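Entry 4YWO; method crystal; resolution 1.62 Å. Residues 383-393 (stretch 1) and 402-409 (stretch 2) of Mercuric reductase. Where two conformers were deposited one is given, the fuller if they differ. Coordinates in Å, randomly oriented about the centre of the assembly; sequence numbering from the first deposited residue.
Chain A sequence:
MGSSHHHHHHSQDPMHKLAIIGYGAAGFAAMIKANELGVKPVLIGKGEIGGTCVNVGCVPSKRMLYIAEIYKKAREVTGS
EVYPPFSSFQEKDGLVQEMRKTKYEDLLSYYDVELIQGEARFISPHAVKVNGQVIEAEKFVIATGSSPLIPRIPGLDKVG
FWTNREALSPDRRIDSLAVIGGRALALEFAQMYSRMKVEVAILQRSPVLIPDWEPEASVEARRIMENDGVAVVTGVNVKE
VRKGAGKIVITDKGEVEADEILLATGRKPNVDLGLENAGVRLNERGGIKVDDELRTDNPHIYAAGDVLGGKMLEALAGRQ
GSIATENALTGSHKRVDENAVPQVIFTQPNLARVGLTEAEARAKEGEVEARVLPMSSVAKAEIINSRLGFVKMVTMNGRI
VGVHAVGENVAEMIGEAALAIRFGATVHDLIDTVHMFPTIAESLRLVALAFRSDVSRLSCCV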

# COMPACT_ATOMS: atom_id res chain seq x y z
N ILE A 383 -13.37 -7.02 -4.66
CA ILE A 383 -13.31 -6.44 -6.01
C ILE A 383 -12.18 -7.04 -6.87
O ILE A 383 -12.37 -7.34 -8.05
CB ILE A 383 -13.18 -4.89 -5.94
CG1 ILE A 383 -14.47 -4.28 -5.41
CG2 ILE A 383 -12.79 -4.25 -7.30
CD1 ILE A 383 -14.32 -2.83 -4.98
N ILE A 384 -11.05 -7.35 -6.23
CA ILE A 384 -9.88 -7.87 -6.95
C ILE A 384 -9.68 -9.36 -6.78
O ILE A 384 -8.58 -9.85 -7.05
CB ILE A 384 -8.60 -7.05 -6.57
CG1 ILE A 384 -8.14 -7.31 -5.13
CG2 ILE A 384 -8.74 -5.57 -6.85
CD1 ILE A 384 -6.86 -6.67 -4.64
N ASN A 385 -10.69 -10.04 -6.30
CA ASN A 385 -10.65 -11.51 -6.19
C ASN A 385 -9.49 -11.99 -5.33
O ASN A 385 -8.73 -12.90 -5.71
CB ASN A 385 -10.58 -12.13 -7.61
CG ASN A 385 -11.89 -12.04 -8.35
OD1 ASN A 385 -12.91 -11.67 -7.77
ND2 ASN A 385 -11.88 -12.38 -9.66
N SER A 386 -9.30 -11.35 -4.17
CA SER A 386 -8.19 -11.74 -3.27
C SER A 386 -8.67 -11.80 -1.86
O SER A 386 -8.27 -11.07 -0.96
CB SER A 386 -7.00 -10.78 -3.48
OG SER A 386 -5.87 -11.36 -2.82
N ARG A 387 -9.62 -12.70 -1.64
CA ARG A 387 -10.32 -12.71 -0.36
C ARG A 387 -9.60 -13.51 0.74
O ARG A 387 -9.97 -13.31 1.90
CB ARG A 387 -11.73 -13.35 -0.53
CG ARG A 387 -12.63 -12.50 -1.42
CD ARG A 387 -13.92 -13.26 -1.58
NE ARG A 387 -15.02 -12.49 -2.05
CZ ARG A 387 -15.30 -12.15 -3.30
NH1 ARG A 387 -14.42 -12.36 -4.33
NH2 ARG A 387 -16.50 -11.52 -3.48
N LEU A 388 -8.57 -14.31 0.44
CA LEU A 388 -7.84 -15.03 1.44
C LEU A 388 -7.05 -14.05 2.34
O LEU A 388 -6.47 -13.08 1.80
CB LEU A 388 -6.90 -16.02 0.79
CG LEU A 388 -6.10 -16.87 1.78
CD1 LEU A 388 -5.80 -18.28 1.28
CD2 LEU A 388 -4.82 -16.20 2.21
N GLY A 389 -7.14 -14.23 3.62
CA GLY A 389 -6.31 -13.47 4.54
C GLY A 389 -7.03 -12.84 5.67
O GLY A 389 -8.21 -13.10 5.92
N PHE A 390 -6.33 -11.98 6.36
CA PHE A 390 -6.79 -11.33 7.53
C PHE A 390 -5.96 -10.14 7.93
O PHE A 390 -4.83 -9.96 7.45
CB PHE A 390 -6.84 -12.31 8.76
CG PHE A 390 -5.47 -12.72 9.23
CD1 PHE A 390 -4.75 -11.94 10.14
CD2 PHE A 390 -4.77 -13.74 8.60
CE1 PHE A 390 -3.43 -12.26 10.47
CE2 PHE A 390 -3.48 -14.07 8.94
CZ PHE A 390 -2.78 -13.33 9.84
N VAL A 391 -6.50 -9.35 8.83
CA VAL A 391 -5.72 -8.27 9.50
C VAL A 391 -5.94 -8.45 11.01
O VAL A 391 -7.09 -8.51 11.48
CB VAL A 391 -6.07 -6.85 9.02
CG1 VAL A 391 -5.18 -5.87 9.69
CG2 VAL A 391 -5.86 -6.79 7.57
N LYS A 392 -4.84 -8.54 11.76
CA LYS A 392 -4.92 -8.68 13.24
C LYS A 392 -4.23 -7.49 13.86
O LYS A 392 -3.12 -7.10 13.46
CB LYS A 392 -4.20 -9.92 13.68
CG LYS A 392 -4.30 -10.25 15.15
CD LYS A 392 -3.75 -11.68 15.36
CE LYS A 392 -4.05 -12.16 16.73
NZ LYS A 392 -3.56 -13.57 16.91
N MET A 393 -4.87 -6.90 14.84
CA MET A 393 -4.39 -5.71 15.55
C MET A 393 -4.32 -5.97 17.03
O MET A 393 -5.26 -6.61 17.56
CB MET A 393 -5.23 -4.49 15.20
CG MET A 393 -4.81 -3.12 15.82
SD MET A 393 -5.78 -1.75 15.24
CE MET A 393 -5.01 -1.50 13.65
N GLY A 402 0.90 -3.92 17.72
CA GLY A 402 1.23 -4.96 16.76
C GLY A 402 0.15 -4.97 15.72
O GLY A 402 -1.04 -4.79 15.97
N VAL A 403 0.59 -5.22 14.48
CA VAL A 403 -0.33 -5.45 13.35
C VAL A 403 0.26 -6.56 12.51
O VAL A 403 1.47 -6.54 12.19
CB VAL A 403 -0.56 -4.17 12.50
CG1 VAL A 403 -1.33 -4.46 11.25
CG2 VAL A 403 -1.11 -3.02 13.30
N HIS A 404 -0.57 -7.54 12.12
CA HIS A 404 -0.18 -8.69 11.38
C HIS A 404 -1.22 -8.86 10.32
O HIS A 404 -2.39 -8.82 10.58
CB HIS A 404 -0.13 -9.93 12.31
CG HIS A 404 0.68 -9.67 13.53
ND1 HIS A 404 2.00 -10.04 13.64
CD2 HIS A 404 0.40 -8.97 14.65
CE1 HIS A 404 2.49 -9.57 14.75
NE2 HIS A 404 1.55 -8.84 15.35
N ALA A 405 -0.80 -9.17 9.07
CA ALA A 405 -1.81 -9.22 8.01
C ALA A 405 -1.35 -10.17 6.89
O ALA A 405 -0.13 -10.40 6.69
CB ALA A 405 -2.04 -7.85 7.43
N VAL A 406 -2.33 -10.75 6.21
CA VAL A 406 -2.11 -11.56 5.00
C VAL A 406 -3.15 -11.01 4.01
O VAL A 406 -4.34 -10.95 4.29
CB VAL A 406 -2.30 -13.09 5.30
CG1 VAL A 406 -2.27 -13.82 3.97
CG2 VAL A 406 -1.29 -13.56 6.29
N GLY A 407 -2.69 -10.69 2.80
CA GLY A 407 -3.59 -10.22 1.77
C GLY A 407 -2.82 -9.57 0.62
O GLY A 407 -1.57 -9.47 0.64
N GLU A 408 -3.54 -9.18 -0.39
CA GLU A 408 -2.92 -8.68 -1.61
C GLU A 408 -2.21 -7.34 -1.32
O GLU A 408 -2.83 -6.36 -0.91
CB GLU A 408 -4.02 -8.40 -2.67
CG GLU A 408 -3.46 -8.41 -4.06
CD GLU A 408 -2.96 -9.84 -4.47
OE1 GLU A 408 -1.95 -9.77 -5.12
OE2 GLU A 408 -3.49 -10.98 -4.05
N ASN A 409 -0.91 -7.29 -1.57
CA ASN A 409 -0.10 -6.12 -1.44
C ASN A 409 -0.16 -5.51 -0.04
O ASN A 409 0.07 -4.33 0.12
CB ASN A 409 -0.52 -5.05 -2.43
CG ASN A 409 -0.33 -5.47 -3.87
OD1 ASN A 409 -1.22 -5.14 -4.73
ND2 ASN A 409 0.78 -6.08 -4.19
O HOH W 1 -6.40 -9.18 -0.10

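Strands 390-393 and 402-407 run antiparallel, their axes 4.6 Å apart at closest approach. Two hydrogen-bonded pairs stitch them together: Phe 390 N to Val 406 O (3.1 Å) with Val 406 N to Phe 390 O (2.9 Å), then Lys 392 N to His 404 O (2.7 Å) with His 404 N to Lys 392 O (2.9 Å).

Side chains alternate between the two faces. On one, Val 391 fills the room left by the small Ala 405, CG2 4.0 Å from Ala 405 CB, and its CG1 reaches Val 403 CG1 at 4.4 Å; Met 393 CE lies 4.2 Å from Val 403 CG2. On the other, the Phe 390 ring folds back over the neighbouring strand, one face over Val 406 N. Val 406 touches both ring and Leu 388: CG2 lies 3.5 Å from Phe 390 CE2, CG1 3.9 Å from Leu 388 CD2.

Gly 389 lets the chains close up: its CA sits 3.2 Å from Val 406 O, where a CB would clash, and its backbone angles themselves call for glycine.

Beyond the strands, Ser 386 OG donates to Glu 408 OE2 (2.7 Å), the long Glu side chain reaching the short Ser, while a water bridges Ser 386 O and Glu 408 N. Ile 384 CD1 covers Glu 408 CG at 3.9 Å.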